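Local coordinates for protein Co-type Nitrile Hydratase beta subunit (Pseudomonas putida, PDB 3QYH) that pairs with an alpha subunit to form a cobalt-type nitrile hydratase, which probably hydrates nitriles to the corresponding amides, at residues Q183-S189 / R208-D214; P38-N43 / T103-T107; W29-M34 / T67-L73; M1-H5 / N143-H147. All coordinates share one frame; numbering follows the deposited sequence.

Interaction 1. Residues Q183-S189 / R208-D214; sequences QHVYTVS and RVDLWDD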
loop_
_atom_site.group_PDB
_atom_site.type_symbol
_atom_site.label_atom_id
_atom_site.label_comp_id
_atom_site.label_asym_id
_atom_site.label_seq_id
_atom_site.Cartn_x
_atom_site.Cartn_y
_atom_site.Cartn_z
ATOM N N GLN B 183 8.911 -15.991 9.097
ATOM C CA GLN B 183 10.324 -15.686 9.271
ATOM C C GLN B 183 10.435 -14.187 9.463
ATOM O O GLN B 183 9.446 -13.455 9.316
ATOM C CB GLN B 183 11.143 -16.152 8.050
ATOM C CG GLN B 183 10.745 -15.459 6.734
ATOM C CD GLN B 183 11.541 -15.934 5.523
ATOM O OE1 GLN B 183 12.773 -16.044 5.573
ATOM N NE2 GLN B 183 10.841 -16.215 4.421
ATOM N N HIS B 184 11.631 -13.724 9.811
ATOM C CA HIS B 184 11.851 -12.314 10.028
ATOM C C HIS B 184 11.784 -11.475 8.754
ATOM O O HIS B 184 12.151 -11.932 7.653
ATOM C CB HIS B 184 13.183 -12.087 10.743
ATOM C CG HIS B 184 13.134 -12.405 12.205
ATOM N ND1 HIS B 184 13.091 -11.431 13.176
ATOM C CD2 HIS B 184 13.071 -13.592 12.853
ATOM C CE1 HIS B 184 13.044 -12.005 14.368
ATOM N NE2 HIS B 184 13.022 -13.313 14.200
ATOM N N VAL B 185 11.314 -10.244 8.927
ATOM C CA VAL B 185 11.315 -9.239 7.871
ATOM C C VAL B 185 12.166 -8.080 8.352
ATOM O O VAL B 185 12.033 -7.636 9.506
ATOM C CB VAL B 185 9.879 -8.744 7.577
ATOM C CG1 VAL B 185 9.904 -7.524 6.666
ATOM C CG2 VAL B 185 9.045 -9.871 6.969
ATOM N N TYR B 186 13.057 -7.597 7.498
ATOM C CA TYR B 186 13.943 -6.500 7.866
ATOM C C TYR B 186 13.711 -5.345 6.911
ATOM O O TYR B 186 13.432 -5.563 5.729
ATOM C CB TYR B 186 15.412 -6.922 7.733
ATOM C CG TYR B 186 15.788 -8.235 8.405
ATOM C CD1 TYR B 186 15.680 -9.450 7.732
ATOM C CD2 TYR B 186 16.282 -8.252 9.712
ATOM C CE1 TYR B 186 16.026 -10.642 8.348
ATOM C CE2 TYR B 186 16.639 -9.438 10.329
ATOM C CZ TYR B 186 16.515 -10.622 9.653
ATOM O OH TYR B 186 16.859 -11.808 10.247
ATOM N N THR B 187 13.841 -4.117 7.393
ATOM C CA THR B 187 14.078 -3.012 6.463
ATOM C C THR B 187 15.566 -2.950 6.125
ATOM O O THR B 187 16.417 -2.922 7.026
ATOM C CB THR B 187 13.641 -1.645 7.009
ATOM O OG1 THR B 187 12.236 -1.667 7.267
ATOM C CG2 THR B 187 13.923 -0.541 5.964
ATOM N N VAL B 188 15.873 -2.944 4.830
ATOM C CA VAL B 188 17.254 -2.912 4.377
ATOM C C VAL B 188 17.488 -1.623 3.624
ATOM O O VAL B 188 16.687 -1.268 2.769
ATOM C CB VAL B 188 17.563 -4.086 3.455
ATOM C CG1 VAL B 188 19.001 -3.977 2.915
ATOM C CG2 VAL B 188 17.340 -5.414 4.174
ATOM N N SER B 189 18.583 -0.922 3.934
ATOM C CA SER B 189 18.861 0.375 3.325
ATOM C C SER B 189 19.929 0.231 2.221
ATOM O O SER B 189 20.979 -0.363 2.434
ATOM C CB SER B 189 19.324 1.379 4.392
ATOM O OG SER B 189 19.668 2.617 3.830
ATOM N N ARG B 208 14.968 2.394 1.122
ATOM C CA ARG B 208 14.747 1.345 2.089
ATOM C C ARG B 208 13.703 0.390 1.528
ATOM O O ARG B 208 12.713 0.817 0.933
ATOM C CB ARG B 208 14.339 1.941 3.449
ATOM C CG ARG B 208 15.547 2.588 4.151
ATOM C CD ARG B 208 15.241 3.295 5.461
ATOM N NE ARG B 208 16.493 3.802 6.036
ATOM C CZ ARG B 208 16.721 3.949 7.332
ATOM N NH1 ARG B 208 15.782 3.640 8.221
ATOM N NH2 ARG B 208 17.903 4.399 7.735
ATOM N N VAL B 209 13.947 -0.903 1.706
ATOM C CA VAL B 209 13.047 -1.934 1.196
ATOM C C VAL B 209 12.834 -2.997 2.265
ATOM O O VAL B 209 13.781 -3.391 2.951
ATOM C CB VAL B 209 13.643 -2.607 -0.082
ATOM C CG1 VAL B 209 12.611 -3.517 -0.755
ATOM C CG2 VAL B 209 14.155 -1.547 -1.079
ATOM N N ASP B 210 11.607 -3.503 2.393
ATOM C CA ASP B 210 11.357 -4.543 3.378
ATOM C C ASP B 210 11.474 -5.948 2.793
ATOM O O ASP B 210 10.760 -6.310 1.852
ATOM C CB ASP B 210 10.002 -4.329 4.072
ATOM C CG ASP B 210 9.946 -3.014 4.835
ATOM O OD1 ASP B 210 8.828 -2.571 5.186
ATOM O OD2 ASP B 210 11.029 -2.420 5.074
ATOM N N LEU B 211 12.372 -6.740 3.367
ATOM C CA LEU B 211 12.780 -7.984 2.736
ATOM C C LEU B 211 12.786 -9.113 3.752
ATOM O O LEU B 211 13.166 -8.910 4.908
ATOM C CB LEU B 211 14.166 -7.813 2.119
ATOM C CG LEU B 211 14.187 -6.837 0.938
ATOM C CD1 LEU B 211 15.605 -6.450 0.589
ATOM C CD2 LEU B 211 13.459 -7.417 -0.309
ATOM N N TRP B 212 12.354 -10.293 3.319
ATOM C CA TRP B 212 12.285 -11.450 4.189
ATOM C C TRP B 212 13.662 -12.082 4.373
ATOM O O TRP B 212 14.524 -11.983 3.503
ATOM C CB TRP B 212 11.297 -12.468 3.634
ATOM C CG TRP B 212 9.832 -12.169 3.963
ATOM C CD1 TRP B 212 9.039 -12.830 4.866
ATOM C CD2 TRP B 212 9.013 -11.142 3.391
ATOM N NE1 TRP B 212 7.781 -12.275 4.884
ATOM C CE2 TRP B 212 7.739 -11.241 3.983
ATOM C CE3 TRP B 212 9.228 -10.155 2.426
ATOM C CZ2 TRP B 212 6.692 -10.386 3.646
ATOM C CZ3 TRP B 212 8.179 -9.316 2.092
ATOM C CH2 TRP B 212 6.931 -9.444 2.689
ATOM N N ASP B 213 13.861 -12.722 5.518
ATOM C CA ASP B 213 15.161 -13.265 5.917
ATOM C C ASP B 213 15.791 -14.125 4.819
ATOM O O ASP B 213 16.946 -13.906 4.445
ATOM C CB ASP B 213 15.018 -14.081 7.215
ATOM C CG ASP B 213 16.354 -14.483 7.803
ATOM O OD1 ASP B 213 17.047 -15.281 7.159
ATOM O OD2 ASP B 213 16.702 -14.004 8.912
ATOM N N ASP B 214 15.047 -15.091 4.288
ATOM C CA ASP B 214 15.648 -15.952 3.272
ATOM C C ASP B 214 15.733 -15.338 1.868
ATOM O O ASP B 214 16.072 -16.034 0.924
ATOM C CB ASP B 214 15.033 -17.364 3.250
ATOM C CG ASP B 214 13.609 -17.389 2.732
ATOM O OD1 ASP B 214 13.091 -16.339 2.289
ATOM O OD2 ASP B 214 12.995 -18.472 2.773
#
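Gln183 meets Asp214 with its amide almost perpendicular to the carboxylate, the planes 84° apart. Its OE1 takes the backbone N-H of Asp214 at 2.8 Å from Asp214 N. Its NE2 gives a weak bond to Asp214 OD1 and is also bonded to Thr170. The chi1 of 62° sets Gln183 CG between its own backbone N and carbonyl carbon, where it meets the indole edge of Trp212 in plane. The extended chain beyond carries the amide to Asp214. With an alanine here, the Asp214 N-H would probably lose this acceptor and a gap would open beside the indole edge. Val185 and Trp212 lie side by side and point the same way. Val185 CG2 sits over the indole face, 3.5 Å from the centroid of the five-membered ring, a CH-pi contact. On the opposite face of the sheet, Tyr186 runs alongside Asp213, and its OH donates to Asp213 OD2 at 2.6 Å. That carboxylate also forms a salt bridge with Arg130 through OD1. Back on the face of Val185 and Trp212, Thr187 OG1 donates to Asp210 OD2 at 2.6 Å, from above the carboxylate plane. The backbones pair regularly, with Tyr186 N to Leu211 O at 2.9 Å. Arg208 and Val209 also pair with a strand of the partner protein chain. The arrangement is an antiparallel strand pair in the SH3-like C-terminal beta domain, whose sheet runs on across the subunit interface.

Interaction 2. Residues P38-N43 / T103-T107; sequences PALLAN and TPVLT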
loop_
_atom_site.group_PDB
_atom_site.type_symbol
_atom_site.label_atom_id
_atom_site.label_comp_id
_atom_site.label_asym_id
_atom_site.label_seq_id
_atom_site.Cartn_x
_atom_site.Cartn_y
_atom_site.Cartn_z
ATOM N N PRO B 38 -13.136 -6.625 1.036
ATOM C CA PRO B 38 -13.255 -7.087 2.430
ATOM C C PRO B 38 -14.327 -8.163 2.560
ATOM O O PRO B 38 -14.207 -9.081 3.390
ATOM C CB PRO B 38 -13.707 -5.833 3.195
ATOM C CG PRO B 38 -13.537 -4.702 2.253
ATOM C CD PRO B 38 -13.501 -5.204 0.877
ATOM N N ALA B 39 -15.383 -8.062 1.761
ATOM C CA ALA B 39 -16.445 -9.071 1.852
ATOM C C ALA B 39 -15.913 -10.462 1.456
ATOM O O ALA B 39 -16.173 -11.461 2.128
ATOM C CB ALA B 39 -17.656 -8.665 0.997
ATOM N N LEU B 40 -15.133 -10.523 0.387
ATOM C CA LEU B 40 -14.646 -11.797 -0.105
ATOM C C LEU B 40 -13.501 -12.327 0.746
ATOM O O LEU B 40 -13.391 -13.529 0.947
ATOM C CB LEU B 40 -14.239 -11.693 -1.582
ATOM C CG LEU B 40 -15.386 -11.338 -2.526
ATOM C CD1 LEU B 40 -14.872 -11.021 -3.944
ATOM C CD2 LEU B 40 -16.445 -12.460 -2.563
ATOM N N LEU B 41 -12.638 -11.442 1.233
ATOM C CA LEU B 41 -11.598 -11.862 2.166
ATOM C C LEU B 41 -12.246 -12.423 3.445
ATOM O O LEU B 41 -11.771 -13.409 3.985
ATOM C CB LEU B 41 -10.654 -10.706 2.528
ATOM C CG LEU B 41 -9.662 -10.234 1.450
ATOM C CD1 LEU B 41 -8.973 -8.913 1.886
ATOM C CD2 LEU B 41 -8.637 -11.328 1.146
ATOM N N ALA B 42 -13.309 -11.783 3.925
ATOM C CA ALA B 42 -13.966 -12.227 5.164
ATOM C C ALA B 42 -14.493 -13.659 4.989
ATOM O O ALA B 42 -14.429 -14.465 5.909
ATOM C CB ALA B 42 -15.083 -11.284 5.570
ATOM N N ASN B 43 -15.016 -13.968 3.806
ATOM C CA ASN B 43 -15.461 -15.324 3.499
ATOM C C ASN B 43 -14.321 -16.340 3.543
ATOM O O ASN B 43 -14.551 -17.530 3.659
ATOM C CB ASN B 43 -16.065 -15.402 2.089
ATOM C CG ASN B 43 -17.398 -14.694 1.968
ATOM O OD1 ASN B 43 -18.064 -14.427 2.957
ATOM N ND2 ASN B 43 -17.787 -14.380 0.734
ATOM N N THR B 103 -23.577 -18.177 2.680
ATOM C CA THR B 103 -24.001 -17.124 3.570
ATOM C C THR B 103 -22.850 -16.129 3.712
ATOM O O THR B 103 -21.721 -16.534 3.984
ATOM C CB THR B 103 -24.317 -17.700 4.966
ATOM O OG1 THR B 103 -25.346 -18.685 4.853
ATOM C CG2 THR B 103 -24.781 -16.595 5.902
ATOM N N PRO B 104 -23.134 -14.824 3.561
ATOM C CA PRO B 104 -22.030 -13.854 3.628
ATOM C C PRO B 104 -21.439 -13.811 5.012
ATOM O O PRO B 104 -22.172 -13.755 5.997
ATOM C CB PRO B 104 -22.703 -12.508 3.301
ATOM C CG PRO B 104 -23.986 -12.861 2.620
ATOM C CD PRO B 104 -24.417 -14.192 3.224
ATOM N N VAL B 105 -20.118 -13.835 5.097
ATOM C CA VAL B 105 -19.481 -13.713 6.397
ATOM C C VAL B 105 -19.456 -12.260 6.845
ATOM O O VAL B 105 -19.626 -11.971 8.019
ATOM C CB VAL B 105 -18.058 -14.309 6.371
ATOM C CG1 VAL B 105 -17.333 -14.026 7.673
ATOM C CG2 VAL B 105 -18.147 -15.799 6.118
ATOM N N LEU B 106 -19.247 -11.336 5.909
ATOM C CA LEU B 106 -19.234 -9.922 6.287
ATOM C C LEU B 106 -20.664 -9.392 6.371
ATOM O O LEU B 106 -21.276 -9.096 5.351
ATOM C CB LEU B 106 -18.423 -9.091 5.301
ATOM C CG LEU B 106 -18.209 -7.637 5.704
ATOM C CD1 LEU B 106 -17.213 -7.525 6.861
ATOM C CD2 LEU B 106 -17.749 -6.819 4.509
ATOM N N THR B 107 -21.184 -9.276 7.592
ATOM C CA THR B 107 -22.539 -8.784 7.808
ATOM C C THR B 107 -22.503 -7.394 8.437
ATOM O O THR B 107 -21.493 -7.009 9.039
ATOM C CB THR B 107 -23.291 -9.719 8.765
ATOM O OG1 THR B 107 -22.577 -9.772 10.008
ATOM C CG2 THR B 107 -23.386 -11.125 8.170
HETATM O O HOH W 1 -18.970 -11.605 2.788
#
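Leu106 packs closely on the helix, with CD2 lying 3.7 Å from Ala39 CA. Its chi1 of -173° sets CG opposite its own backbone N and directs the branch over Pro38 and Ala39. The CB of Leu106 rests against Ala42 CB at 4.0 Å. Val111 and Leu114 of helix 111-117 also touch Leu106, and both it and Ala39 are buried. The Asn43 end is more open and polar. There Asn43 OD1 accepts the backbone N-H of Val105 at 3.0 Å from Val105 N, nearly in line with its C=O. A water lies beside this bond, within hydrogen-bonding distance of Ala39 O and Asn43 OD1, and accepts from Leu106 N at 3.1 Å. Val105 itself is exposed, although its CG1 reaches Ala42 O at 3.4 Å. Asn43 ND2 turns to Asn45 and to the backbone of the partner protein chain. The contact fastens an irregular loop along the C-terminal part of helix 28-43 in the helical N-terminal region of the beta subunit.

Interaction 3. Residues W29-M34 / T67-L73; sequences WEKTVM and TYYELWL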
loop_
_atom_site.group_PDB
_atom_site.type_symbol
_atom_site.label_atom_id
_atom_site.label_comp_id
_atom_site.label_asym_id
_atom_site.label_seq_id
_atom_site.Cartn_x
_atom_site.Cartn_y
_atom_site.Cartn_z
ATOM N N TRP B 29 -19.243 2.809 -9.808
ATOM C CA TRP B 29 -18.876 1.393 -9.895
ATOM C C TRP B 29 -17.655 1.052 -9.019
ATOM O O TRP B 29 -17.513 -0.065 -8.524
ATOM C CB TRP B 29 -18.682 0.963 -11.360
ATOM C CG TRP B 29 -17.527 1.637 -12.091
ATOM C CD1 TRP B 29 -17.606 2.713 -12.916
ATOM C CD2 TRP B 29 -16.148 1.254 -12.067
ATOM N NE1 TRP B 29 -16.359 3.033 -13.402
ATOM C CE2 TRP B 29 -15.448 2.147 -12.902
ATOM C CE3 TRP B 29 -15.436 0.248 -11.421
ATOM C CZ2 TRP B 29 -14.074 2.064 -13.105
ATOM C CZ3 TRP B 29 -14.070 0.163 -11.630
ATOM C CH2 TRP B 29 -13.406 1.066 -12.462
ATOM N N GLU B 30 -16.773 2.020 -8.813
ATOM C CA GLU B 30 -15.611 1.807 -7.945
ATOM C C GLU B 30 -15.992 1.489 -6.498
ATOM O O GLU B 30 -15.286 0.753 -5.809
ATOM C CB GLU B 30 -14.682 3.025 -7.969
ATOM C CG GLU B 30 -14.003 3.263 -9.327
ATOM C CD GLU B 30 -13.101 4.500 -9.311
ATOM O OE1 GLU B 30 -13.369 5.425 -8.516
ATOM O OE2 GLU B 30 -12.119 4.534 -10.089
ATOM N N LYS B 31 -17.094 2.066 -6.029
ATOM C CA LYS B 31 -17.541 1.804 -4.662
ATOM C C LYS B 31 -17.885 0.333 -4.486
ATOM O O LYS B 31 -17.532 -0.287 -3.483
ATOM C CB LYS B 31 -18.767 2.662 -4.318
ATOM C CG LYS B 31 -18.486 4.166 -4.392
ATOM C CD LYS B 31 -19.775 4.978 -4.294
ATOM C CE LYS B 31 -19.492 6.475 -4.534
ATOM N NZ LYS B 31 -20.724 7.317 -4.446
ATOM N N THR B 32 -18.607 -0.205 -5.454
ATOM C CA THR B 32 -18.956 -1.625 -5.461
ATOM C C THR B 32 -17.710 -2.504 -5.474
ATOM O O THR B 32 -17.579 -3.446 -4.663
ATOM C CB THR B 32 -19.807 -1.945 -6.710
ATOM O OG1 THR B 32 -20.946 -1.076 -6.724
ATOM C CG2 THR B 32 -20.257 -3.408 -6.715
ATOM N N VAL B 33 -16.793 -2.227 -6.399
ATOM C CA VAL B 33 -15.590 -3.054 -6.508
ATOM C C VAL B 33 -14.753 -2.984 -5.221
ATOM O O VAL B 33 -14.303 -3.996 -4.674
ATOM C CB VAL B 33 -14.728 -2.650 -7.738
ATOM C CG1 VAL B 33 -13.424 -3.434 -7.729
ATOM C CG2 VAL B 33 -15.507 -2.926 -9.055
ATOM N N MET B 34 -14.539 -1.781 -4.715
ATOM C CA MET B 34 -13.733 -1.643 -3.507
ATOM C C MET B 34 -14.351 -2.430 -2.344
ATOM O O MET B 34 -13.653 -3.152 -1.639
ATOM C CB MET B 34 -13.578 -0.168 -3.132
ATOM C CG MET B 34 -12.685 0.063 -1.929
ATOM S SD MET B 34 -13.627 -0.006 -0.360
ATOM C CE MET B 34 -12.393 -0.707 0.715
ATOM N N THR B 67 -7.759 1.074 -15.153
ATOM C CA THR B 67 -7.715 1.911 -13.960
ATOM C C THR B 67 -7.615 0.995 -12.736
ATOM O O THR B 67 -7.825 -0.213 -12.836
ATOM C CB THR B 67 -8.941 2.833 -13.844
ATOM O OG1 THR B 67 -10.125 2.038 -13.730
ATOM C CG2 THR B 67 -9.057 3.731 -15.068
ATOM N N TYR B 68 -7.285 1.556 -11.579
ATOM C CA TYR B 68 -6.976 0.722 -10.419
ATOM C C TYR B 68 -8.036 -0.339 -10.087
ATOM O O TYR B 68 -7.712 -1.518 -9.941
ATOM C CB TYR B 68 -6.692 1.588 -9.197
ATOM C CG TYR B 68 -6.269 0.784 -7.994
ATOM C CD1 TYR B 68 -4.983 0.246 -7.909
ATOM C CD2 TYR B 68 -7.156 0.571 -6.935
ATOM C CE1 TYR B 68 -4.588 -0.479 -6.816
ATOM C CE2 TYR B 68 -6.780 -0.152 -5.823
ATOM C CZ TYR B 68 -5.493 -0.682 -5.768
ATOM O OH TYR B 68 -5.107 -1.398 -4.653
ATOM N N TYR B 69 -9.293 0.071 -9.947
ATOM C CA TYR B 69 -10.317 -0.871 -9.541
ATOM C C TYR B 69 -10.699 -1.867 -10.652
ATOM O O TYR B 69 -11.341 -2.880 -10.384
ATOM C CB TYR B 69 -11.529 -0.155 -8.943
ATOM C CG TYR B 69 -11.207 0.473 -7.592
ATOM C CD1 TYR B 69 -10.917 -0.331 -6.476
ATOM C CD2 TYR B 69 -11.158 1.853 -7.440
ATOM C CE1 TYR B 69 -10.591 0.216 -5.249
ATOM C CE2 TYR B 69 -10.845 2.431 -6.186
ATOM C CZ TYR B 69 -10.552 1.598 -5.112
ATOM O OH TYR B 69 -10.252 2.142 -3.900
ATOM N N GLU B 70 -10.265 -1.613 -11.885
ATOM C CA GLU B 70 -10.378 -2.639 -12.913
ATOM C C GLU B 70 -9.468 -3.815 -12.600
ATOM O O GLU B 70 -9.795 -4.953 -12.931
ATOM C CB GLU B 70 -10.046 -2.087 -14.294
ATOM C CG GLU B 70 -11.088 -1.179 -14.844
ATOM C CD GLU B 70 -10.660 -0.590 -16.173
ATOM O OE1 GLU B 70 -10.622 -1.344 -17.162
ATOM O OE2 GLU B 70 -10.343 0.616 -16.209
ATOM N N LEU B 71 -8.321 -3.552 -11.971
ATOM C CA LEU B 71 -7.434 -4.650 -11.569
ATOM C C LEU B 71 -8.130 -5.541 -10.530
ATOM O O LEU B 71 -8.057 -6.766 -10.594
ATOM C CB LEU B 71 -6.124 -4.121 -10.977
ATOM C CG LEU B 71 -5.462 -2.985 -11.776
ATOM C CD1 LEU B 71 -4.186 -2.557 -11.061
ATOM C CD2 LEU B 71 -5.183 -3.413 -13.199
ATOM N N TRP B 72 -8.807 -4.925 -9.574
ATOM C CA TRP B 72 -9.527 -5.694 -8.567
ATOM C C TRP B 72 -10.662 -6.490 -9.203
ATOM O O TRP B 72 -10.873 -7.664 -8.866
ATOM C CB TRP B 72 -10.105 -4.769 -7.497
ATOM C CG TRP B 72 -9.083 -4.192 -6.556
ATOM C CD1 TRP B 72 -7.750 -4.041 -6.787
ATOM C CD2 TRP B 72 -9.326 -3.686 -5.237
ATOM N NE1 TRP B 72 -7.141 -3.468 -5.688
ATOM C CE2 TRP B 72 -8.081 -3.242 -4.725
ATOM C CE3 TRP B 72 -10.473 -3.566 -4.435
ATOM C CZ2 TRP B 72 -7.951 -2.679 -3.447
ATOM C CZ3 TRP B 72 -10.344 -3.006 -3.169
ATOM C CH2 TRP B 72 -9.100 -2.571 -2.687
ATOM N N LEU B 73 -11.405 -5.846 -10.094
ATOM C CA LEU B 73 -12.513 -6.511 -10.783
ATOM C C LEU B 73 -12.003 -7.766 -11.495
ATOM O O LEU B 73 -12.649 -8.815 -11.472
ATOM C CB LEU B 73 -13.196 -5.559 -11.776
ATOM C CG LEU B 73 -14.233 -6.210 -12.700
ATOM C CD1 LEU B 73 -15.366 -6.864 -11.904
ATOM C CD2 LEU B 73 -14.779 -5.205 -13.670
HETATM O O HOH W 2 -10.555 2.590 -10.947
#
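Trp29 has a chi1 of 65°, which puts CG between its backbone N and carbonyl carbon and brings the far end of the indole up to Thr67 and Tyr69. Val33 has a chi1 of 174°, and this places CG1 between Tyr69 and Trp72. The motif is a helix pair in the helical N-terminal part of the beta subunit; the short segment axes approach to 9.5 Å and cross at 44°. Val33 lies at the middle of the contact. Its CG1 meets Trp72 CB at 3.6 Å and comes close to Tyr69 O. On one side of it, Trp29 CZ3 touches Tyr69 CB at 3.7 Å, while the indole edge faces Thr67 OG1. Farther along, Met34 lies beside the Tyr69 ring, pointing the same way, and its CB approaches CE1. The Trp72 ring turns its edge to the carbonyl oxygens of Val33 and Met34, and Phe51 meets it edge-to-face. Glu30 runs across Tyr69 at about a right angle. Its OE1 is held by the backbone N-H groups of Arg26 and Tyr27. No direct hydrogen bond joins the two segments, but one water does. It donates to Glu30 OE2 at 2.6 Å and to Thr67 OG1, and accepts from Tyr69 N. Thr67 is fixed in turn by Glu70, whose OE2 accepts from Thr67 N at 2.8 Å and from Thr67 OG1 at 2.9 Å.

Interaction 4. Residues M1-H5 / N143-H147; sequences MNGIH and NPVGH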
loop_
_atom_site.group_PDB
_atom_site.type_symbol
_atom_site.label_atom_id
_atom_site.label_comp_id
_atom_site.label_asym_id
_atom_site.label_seq_id
_atom_site.Cartn_x
_atom_site.Cartn_y
_atom_site.Cartn_z
ATOM N N MET B 1 7.617 -13.033 -9.614
ATOM C CA MET B 1 7.243 -12.948 -11.028
ATOM C C MET B 1 7.781 -11.671 -11.637
ATOM O O MET B 1 7.473 -10.576 -11.154
ATOM C CB MET B 1 5.720 -12.985 -11.200
ATOM C CG MET B 1 5.320 -12.818 -12.666
ATOM S SD MET B 1 3.552 -12.736 -12.869
ATOM C CE MET B 1 3.439 -12.424 -14.648
ATOM N N ASN B 2 8.594 -11.790 -12.685
ATOM C CA ASN B 2 9.196 -10.598 -13.296
ATOM C C ASN B 2 8.234 -9.918 -14.247
ATOM O O ASN B 2 8.466 -9.876 -15.457
ATOM C CB ASN B 2 10.485 -10.953 -14.028
ATOM C CG ASN B 2 11.568 -11.464 -13.101
ATOM O OD1 ASN B 2 11.449 -11.382 -11.869
ATOM N ND2 ASN B 2 12.641 -11.989 -13.684
ATOM N N GLY B 3 7.144 -9.399 -13.696
ATOM C CA GLY B 3 6.057 -8.893 -14.512
ATOM C C GLY B 3 6.045 -7.386 -14.547
ATOM O O GLY B 3 6.861 -6.740 -13.904
ATOM N N ILE B 4 5.099 -6.835 -15.299
ATOM C CA ILE B 4 4.978 -5.403 -15.506
ATOM C C ILE B 4 4.639 -4.627 -14.199
ATOM O O ILE B 4 4.884 -3.432 -14.129
ATOM C CB ILE B 4 3.898 -5.126 -16.569
ATOM C CG1 ILE B 4 3.910 -3.664 -17.012
ATOM C CG2 ILE B 4 2.534 -5.500 -16.049
ATOM C CD1 ILE B 4 5.017 -3.344 -17.924
ATOM N N HIS B 5 4.093 -5.312 -13.194
ATOM C CA HIS B 5 3.776 -4.703 -11.882
ATOM C C HIS B 5 5.036 -4.309 -11.117
ATOM O O HIS B 5 4.983 -3.484 -10.208
ATOM C CB HIS B 5 2.999 -5.683 -10.988
ATOM C CG HIS B 5 3.864 -6.730 -10.360
ATOM N ND1 HIS B 5 4.237 -7.882 -11.022
ATOM C CD2 HIS B 5 4.440 -6.796 -9.134
ATOM C CE1 HIS B 5 5.013 -8.606 -10.233
ATOM N NE2 HIS B 5 5.153 -7.970 -9.083
ATOM N N ASN B 143 14.610 -15.617 -9.413
ATOM C CA ASN B 143 13.700 -15.163 -10.442
ATOM C C ASN B 143 12.516 -16.092 -10.551
ATOM O O ASN B 143 12.275 -16.665 -11.603
ATOM C CB ASN B 143 14.443 -15.000 -11.780
ATOM C CG ASN B 143 15.401 -13.843 -11.759
ATOM O OD1 ASN B 143 14.995 -12.685 -11.943
ATOM N ND2 ASN B 143 16.680 -14.132 -11.510
ATOM N N PRO B 144 11.754 -16.221 -9.452
ATOM C CA PRO B 144 10.628 -17.150 -9.417
ATOM C C PRO B 144 9.558 -16.716 -10.393
ATOM O O PRO B 144 9.395 -15.513 -10.587
ATOM C CB PRO B 144 10.069 -16.994 -8.000
ATOM C CG PRO B 144 10.636 -15.743 -7.451
ATOM C CD PRO B 144 11.822 -15.339 -8.275
ATOM N N VAL B 145 8.828 -17.666 -10.979
ATOM C CA VAL B 145 7.693 -17.318 -11.816
ATOM C C VAL B 145 6.480 -17.021 -10.944
ATOM O O VAL B 145 5.558 -16.336 -11.377
ATOM C CB VAL B 145 7.344 -18.439 -12.815
ATOM C CG1 VAL B 145 8.501 -18.654 -13.773
ATOM C CG2 VAL B 145 7.013 -19.715 -12.067
ATOM N N GLY B 146 6.496 -17.529 -9.718
ATOM C CA GLY B 146 5.415 -17.290 -8.777
ATOM C C GLY B 146 5.582 -15.995 -7.995
ATOM O O GLY B 146 6.419 -15.147 -8.314
ATOM N N HIS B 147 4.776 -15.846 -6.950
ATOM C CA HIS B 147 4.675 -14.578 -6.226
ATOM C C HIS B 147 5.916 -14.357 -5.351
ATOM O O HIS B 147 6.345 -15.275 -4.655
ATOM C CB HIS B 147 3.408 -14.584 -5.357
ATOM C CG HIS B 147 3.169 -13.300 -4.611
ATOM N ND1 HIS B 147 2.974 -12.090 -5.246
ATOM C CD2 HIS B 147 3.064 -13.050 -3.282
ATOM C CE1 HIS B 147 2.767 -11.144 -4.338
ATOM N NE2 HIS B 147 2.813 -11.701 -3.141
HETATM O O HOH W 3 10.207 -12.921 -9.918
#
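Met1 N, the chain's amino terminus, is gripped by two carbonyl groups and a water. It donates to Gly146 O at 2.8 Å and weakly to Pro144 O at 3.2 Å. The water accepts from Met1 N and donates to Asn2 OD1 and Pro144 O. This is a loop-to-loop contact at the surface: the start of the chain docks on the loop between strands 136-139 and 158-168, and Asn2 centres an inverse gamma turn. Asn2 ND2 also donates to Asn143 OD1, with the two amide planes 89° apart. Its chi1 of -64° carries the amide across to that neighbour, while OD1 is bonded to Arg155 as well. A leucine in its place would probably leave Asn143 OD1 and the Arg155 guanidinium each without this amide partner, and the water with one acceptor fewer. Met1 CB lies 3.4 Å from Val145 O. The bond from Asn2 ND2 to Asn143 OD1 is 3.0 Å long and nearly straight at 169°.

In the fold
Interactions 1 and 3 are the buried contacts, one in the C-terminal beta sheet and one between N-terminal helices, with centres 31 Å apart on opposite sides of the chain's centre. Interaction 1 relies on strand pairing and side-chain hydrogen bonds. Interaction 3 relies on aromatic and aliphatic packing, with one bridging water. Interaction 2 shares helix 28-43 with interaction 3 but is only partly buried, mixing apolar contact with a hydrogen bond to a side-chain amide and a water. Interaction 4 is a surface contact and almost wholly polar. It joins the N-terminal and C-terminal parts of the subunit, and the segments of interactions 2 and 3 lie in the chain between its two ends.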